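Local coordinates for protein malonate decarboxylase subunit alpha (Acinetobacter baumannii ATCC 17978, PDB 6MPR) that probably exchanges acetyl and malonyl groups on an acyl carrier protein, as part of the malonate decarboxylase complex that converts malonate to acetate and carbon dioxide, at residues A[103-107]-A[125-129]; A[263-269]-A[360-366]. All coordinates share one frame; numbering follows the deposited sequence.

In the fold
From the N terminus the chain first builds a parallel sheet. Contact 1 closes a short loop there: 17 residues, carrying strand 111-116, separate 103-107 from 125-129, and the two helices come together on the same sheet. The chain later enters a second, mixed sheet, in which contact 2 joins strands 265-268 and 363-366 across a much longer excursion of 90 residues that includes strands 297-299 and 317-319. The two loops lie in series, neither enclosing nor crossing the other. Contact 1 ties together two helices packed on the first sheet and contact 2 adjacent strands of the second; their centres are about 35 Å apart, on opposite sides of the chain's centre.

Contact 1: residues A[103-107]-A[125-129]; sequences LDLFE and RISQL
A salt-bridge network of D104, E107 and R125 spans the two helices along one border of their contact. R125 turns the end of its guanidinium on D104, both terminal nitrogens reaching the one carboxylate oxygen: NH2 lies 3.0 Å from D104 OD1 and meets it nearly along the C-O axis, whereas NH1, at 3.2 Å from the same OD1, comes from above the carboxylate plane. OD1 itself stays close to the guanidinium plane, although the two flat groups are turned 60° against each other. CG of E107 stands anti to the backbone N (chi1 -170°) and the chain runs on extended, which carries OE1 to the same edge, its carboxylate almost perpendicular to the guanidinium; the bond from R125 NH2 to E107 OE1 is bent and weak despite its 2.9 Å length. NH1 also bonds to S100 O, which should limit rotation of the guanidinium.

Helices 100-107 and 125-131 belong to consecutive beta-alpha-beta crossovers of the parallel sheet, one between strands 90-94 and 111-116, the next leading to strand 136-140; segments 103-107 and 125-129 run nearly parallel, at 16°. Beneath the charges L103 forms the apolar filling. L103 CB sits 3.4 Å from R125 NH1, over one face of the guanidinium and toward the rim, while CD1 slides alongside the arginine's CB. The other branch, L103 CD2, crosses to I126 CG1 at 3.9 Å. L129 wedges its CD1 in from the second helix, 4.0 Å from L103 CB and 4.1 Å from F106 CB; the ring of F106 leads away toward M92 and L114 of the sheet.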
loop_
_atom_site.group_PDB
_atom_site.type_symbol
_atom_site.label_atom_id
_atom_site.label_comp_id
_atom_site.label_asym_id
_atom_site.label_seq_id
_atom_site.Cartn_x
_atom_site.Cartn_y
_atom_site.Cartn_z
ATOM N N LEU A 103 25.233 2.267 12.281
ATOM C CA LEU A 103 25.844 3.574 12.150
ATOM C C LEU A 103 27.362 3.478 12.081
ATOM O O LEU A 103 27.998 4.346 11.473
ATOM C CB LEU A 103 25.356 4.470 13.290
ATOM C CG LEU A 103 23.841 4.697 13.181
ATOM C CD1 LEU A 103 23.300 5.570 14.299
ATOM C CD2 LEU A 103 23.471 5.286 11.823
ATOM N N ASP A 104 27.960 2.410 12.641
ATOM C CA ASP A 104 29.398 2.204 12.482
ATOM C C ASP A 104 29.799 2.119 11.006
ATOM O O ASP A 104 30.921 2.500 10.644
ATOM C CB ASP A 104 29.851 0.931 13.206
ATOM C CG ASP A 104 29.673 1.000 14.731
ATOM O OD1 ASP A 104 29.367 2.081 15.289
ATOM O OD2 ASP A 104 29.836 -0.060 15.376
ATOM N N LEU A 105 28.898 1.641 10.137
ATOM C CA LEU A 105 29.211 1.583 8.704
ATOM C C LEU A 105 29.587 2.952 8.151
ATOM O O LEU A 105 30.456 3.064 7.275
ATOM C CB LEU A 105 28.023 1.030 7.918
ATOM C CG LEU A 105 27.613 -0.404 8.219
ATOM C CD1 LEU A 105 26.253 -0.703 7.590
ATOM C CD2 LEU A 105 28.696 -1.381 7.723
ATOM N N PHE A 106 28.919 4.003 8.626
ATOM C CA PHE A 106 29.203 5.341 8.120
ATOM C C PHE A 106 30.446 5.920 8.765
ATOM O O PHE A 106 31.292 6.500 8.075
ATOM C CB PHE A 106 27.982 6.234 8.334
ATOM C CG PHE A 106 26.754 5.720 7.619
ATOM C CD1 PHE A 106 25.917 4.782 8.217
ATOM C CD2 PHE A 106 26.460 6.147 6.336
ATOM C CE1 PHE A 106 24.798 4.290 7.546
ATOM C CE2 PHE A 106 25.356 5.667 5.662
ATOM C CZ PHE A 106 24.513 4.731 6.275
ATOM N N GLU A 107 30.591 5.745 10.077
ATOM C CA GLU A 107 31.824 6.159 10.737
ATOM C C GLU A 107 33.042 5.520 10.090
ATOM O O GLU A 107 34.073 6.176 9.909
ATOM C CB GLU A 107 31.755 5.801 12.217
ATOM C CG GLU A 107 32.861 6.399 13.048
ATOM C CD GLU A 107 32.651 6.134 14.518
ATOM O OE1 GLU A 107 31.487 5.897 14.909
ATOM O OE2 GLU A 107 33.643 6.153 15.278
ATOM N N ARG A 125 23.137 10.288 17.136
ATOM C CA ARG A 125 24.219 9.766 16.305
ATOM C C ARG A 125 24.042 10.117 14.828
ATOM O O ARG A 125 25.011 10.495 14.167
ATOM C CB ARG A 125 24.331 8.254 16.485
ATOM C CG ARG A 125 25.449 7.820 17.402
ATOM C CD ARG A 125 25.807 6.363 17.155
ATOM N NE ARG A 125 27.108 6.218 16.506
ATOM C CZ ARG A 125 27.612 5.057 16.096
ATOM N NH1 ARG A 125 26.935 3.928 16.281
ATOM N NH2 ARG A 125 28.798 5.022 15.506
ATOM N N ILE A 126 22.828 9.970 14.277
ATOM C CA ILE A 126 22.631 10.269 12.855
ATOM C C ILE A 126 22.897 11.748 12.583
ATOM O O ILE A 126 23.602 12.106 11.633
ATOM C CB ILE A 126 21.217 9.846 12.397
ATOM C CG1 ILE A 126 21.121 8.322 12.260
ATOM C CG2 ILE A 126 20.838 10.533 11.078
ATOM C CD1 ILE A 126 19.693 7.809 12.055
ATOM N N SER A 127 22.342 12.629 13.423
ATOM C CA SER A 127 22.616 14.058 13.296
ATOM C C SER A 127 24.108 14.345 13.373
ATOM O O SER A 127 24.621 15.196 12.638
ATOM C CB SER A 127 21.881 14.851 14.379
ATOM O OG SER A 127 20.516 15.016 14.034
ATOM N N GLN A 128 24.819 13.654 14.266
ATOM C CA GLN A 128 26.250 13.917 14.413
ATOM C C GLN A 128 27.026 13.414 13.199
ATOM O O GLN A 128 27.987 14.060 12.763
ATOM C CB GLN A 128 26.779 13.281 15.702
ATOM C CG GLN A 128 28.230 13.647 16.058
ATOM C CD GLN A 128 28.454 15.143 16.289
ATOM O OE1 GLN A 128 29.380 15.733 15.726
ATOM N NE2 GLN A 128 27.618 15.754 17.125
ATOM N N LEU A 129 26.624 12.271 12.633
ATOM C CA LEU A 129 27.307 11.773 11.437
ATOM C C LEU A 129 27.055 12.680 10.239
ATOM O O LEU A 129 27.946 12.878 9.403
ATOM C CB LEU A 129 26.874 10.340 11.127
ATOM C CG LEU A 129 27.443 9.268 12.059
ATOM C CD1 LEU A 129 26.740 7.928 11.857
ATOM C CD2 LEU A 129 28.963 9.145 11.894
#

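Contact 2: residues A[263-269]-A[360-366]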
loop_
_atom_site.group_PDB
_atom_site.type_symbol
_atom_site.label_atom_id
_atom_site.label_comp_id
_atom_site.label_asym_id
_atom_site.label_seq_id
_atom_site.Cartn_x
_atom_site.Cartn_y
_atom_site.Cartn_z
ATOM N N VAL A 263 -16.425 2.594 15.717
ATOM C CA VAL A 263 -15.159 2.105 15.168
ATOM C C VAL A 263 -15.114 0.587 15.292
ATOM O O VAL A 263 -15.139 0.046 16.401
ATOM C CB VAL A 263 -13.972 2.756 15.888
ATOM C CG1 VAL A 263 -12.637 2.168 15.411
ATOM C CG2 VAL A 263 -14.015 4.281 15.707
ATOM N N GLN A 264 -15.056 -0.101 14.150
ATOM C CA GLN A 264 -14.981 -1.557 14.084
ATOM C C GLN A 264 -13.568 -2.084 13.931
ATOM O O GLN A 264 -13.296 -3.226 14.332
ATOM C CB GLN A 264 -15.787 -2.096 12.893
ATOM C CG GLN A 264 -17.215 -1.636 12.811
ATOM C CD GLN A 264 -17.988 -2.048 14.030
ATOM O OE1 GLN A 264 -18.125 -3.238 14.315
ATOM N NE2 GLN A 264 -18.486 -1.062 14.780
ATOM N N SER A 265 -12.680 -1.307 13.310
ATOM C CA SER A 265 -11.345 -1.775 12.950
ATOM C C SER A 265 -10.343 -0.667 13.227
ATOM O O SER A 265 -10.655 0.516 13.061
ATOM C CB SER A 265 -11.285 -2.187 11.474
ATOM O OG SER A 265 -11.730 -1.139 10.632
ATOM N N LEU A 266 -9.135 -1.045 13.649
ATOM C CA LEU A 266 -8.216 -0.006 14.101
ATOM C C LEU A 266 -6.809 -0.558 14.266
ATOM O O LEU A 266 -6.588 -1.775 14.325
ATOM C CB LEU A 266 -8.689 0.609 15.430
ATOM C CG LEU A 266 -8.557 -0.224 16.715
ATOM C CD1 LEU A 266 -8.954 0.638 17.890
ATOM C CD2 LEU A 266 -9.410 -1.518 16.705
ATOM N N ASN A 267 -5.862 0.373 14.320
ATOM C CA ASN A 267 -4.506 0.151 14.795
ATOM C C ASN A 267 -4.241 1.046 16.005
ATOM O O ASN A 267 -4.707 2.190 16.060
ATOM C CB ASN A 267 -3.501 0.440 13.686
ATOM C CG ASN A 267 -2.056 0.461 14.176
ATOM O OD1 ASN A 267 -1.459 1.534 14.330
ATOM N ND2 ASN A 267 -1.474 -0.726 14.388
ATOM N N HIS A 268 -3.510 0.507 16.975
ATOM C CA HIS A 268 -2.994 1.253 18.117
ATOM C C HIS A 268 -1.495 1.437 17.948
ATOM O O HIS A 268 -0.773 0.445 17.797
ATOM C CB HIS A 268 -3.200 0.511 19.439
ATOM C CG HIS A 268 -4.583 0.591 19.994
ATOM N ND1 HIS A 268 -4.929 -0.037 21.170
ATOM C CD2 HIS A 268 -5.688 1.245 19.570
ATOM C CE1 HIS A 268 -6.201 0.216 21.439
ATOM N NE2 HIS A 268 -6.679 1.005 20.491
ATOM N N GLY A 269 -1.026 2.681 18.027
ATOM C CA GLY A 269 0.393 2.910 18.267
ATOM C C GLY A 269 0.743 2.513 19.692
ATOM O O GLY A 269 0.038 2.871 20.640
ATOM N N ALA A 360 -7.871 -0.228 4.978
ATOM C CA ALA A 360 -8.928 -1.129 5.418
ATOM C C ALA A 360 -9.428 -0.913 6.840
ATOM O O ALA A 360 -10.452 -1.506 7.197
ATOM C CB ALA A 360 -8.470 -2.591 5.283
ATOM N N VAL A 361 -8.773 -0.096 7.665
ATOM C CA VAL A 361 -9.240 0.079 9.036
ATOM C C VAL A 361 -9.835 1.475 9.227
ATOM O O VAL A 361 -9.500 2.439 8.525
ATOM C CB VAL A 361 -8.156 -0.192 10.103
ATOM C CG1 VAL A 361 -7.551 -1.592 9.927
ATOM C CG2 VAL A 361 -7.100 0.891 10.115
ATOM N N ASP A 362 -10.727 1.570 10.220
ATOM C CA ASP A 362 -11.441 2.816 10.498
ATOM C C ASP A 362 -10.550 3.873 11.133
ATOM O O ASP A 362 -10.822 5.071 10.994
ATOM C CB ASP A 362 -12.601 2.571 11.474
ATOM C CG ASP A 362 -13.763 1.840 10.862
ATOM O OD1 ASP A 362 -13.919 1.835 9.620
ATOM O OD2 ASP A 362 -14.566 1.299 11.657
ATOM N N LEU A 363 -9.529 3.462 11.882
ATOM C CA LEU A 363 -8.937 4.391 12.831
ATOM C C LEU A 363 -7.474 4.047 13.093
ATOM O O LEU A 363 -7.096 2.868 13.148
ATOM C CB LEU A 363 -9.728 4.390 14.151
ATOM C CG LEU A 363 -9.215 5.259 15.322
ATOM C CD1 LEU A 363 -10.399 5.866 16.062
ATOM C CD2 LEU A 363 -8.353 4.442 16.274
ATOM N N PHE A 364 -6.663 5.094 13.237
ATOM C CA PHE A 364 -5.361 5.029 13.871
ATOM C C PHE A 364 -5.369 5.928 15.101
ATOM O O PHE A 364 -5.980 7.002 15.096
ATOM C CB PHE A 364 -4.233 5.478 12.907
ATOM C CG PHE A 364 -2.919 5.722 13.592
ATOM C CD1 PHE A 364 -2.171 4.664 14.078
ATOM C CD2 PHE A 364 -2.430 7.009 13.745
ATOM C CE1 PHE A 364 -0.964 4.875 14.699
ATOM C CE2 PHE A 364 -1.233 7.234 14.387
ATOM C CZ PHE A 364 -0.488 6.166 14.854
ATOM N N ILE A 365 -4.702 5.484 16.162
ATOM C CA ILE A 365 -4.523 6.294 17.365
ATOM C C ILE A 365 -3.104 6.072 17.874
ATOM O O ILE A 365 -2.648 4.933 17.980
ATOM C CB ILE A 365 -5.587 5.955 18.442
ATOM C CG1 ILE A 365 -5.392 6.787 19.718
ATOM C CG2 ILE A 365 -5.581 4.456 18.753
ATOM C CD1 ILE A 365 -6.675 6.866 20.558
ATOM N N GLY A 366 -2.395 7.154 18.157
ATOM C CA GLY A 366 -1.056 7.045 18.690
ATOM C C GLY A 366 -0.641 8.363 19.301
ATOM O O GLY A 366 -1.441 9.293 19.420
#
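D362 folds its side chain back along S265 and Q264, just before strand 363-366 begins. D362 CB lies 3.2 Å from S265 O, and CG stands near the serine OG. With CG anti to the carbonyl carbon (chi1 -73°), the carboxylate can reach Q264: D362 OD2 accepts a hydrogen bond from Q264 N at 2.9 Å, on its anti side and slightly out of the carboxylate plane. OD1, the other tip atom, is bonded by T405 OG1, so both oxygens are held. The backbone N of D362 gives its hydrogen to S265 OG at 2.9 Å and, weakly, to S265 O, so the residues leading into strand 363-366 are joined to the start of strand 265-268 through D362 N. V152 of the second subunit packs on S265 and V361 beside it.

From here on the two segments run as parallel strands of the mixed sheet. N267 takes up the usual parallel ladder, its N bonding to L363 O and its O receiving I365 N; G269 N then reaches I365 O at 2.8 Å, nearly straight. Strand 297-299 flanks 265-268 and strand 429-433 flanks 363-366, a Rossmann-like order in which the chain builds outward in one direction, then returns to build in the other.

On one face L266 and L363 lie side by side against Y258 of helix 244-261, and L266 CB lies 3.9 Å from L363 CD2. Farther along, I365 CG2 presses on H268 CD2 at 3.3 Å, the imidazole being fixed by Y258 OH and E278 OE2. The other face carries N267 and F364, amide and ring nearly coplanar: OD1 of N267 lies at the ring edge, 3.2 Å from F364 CD1, while its ND2 bonds to T299 O.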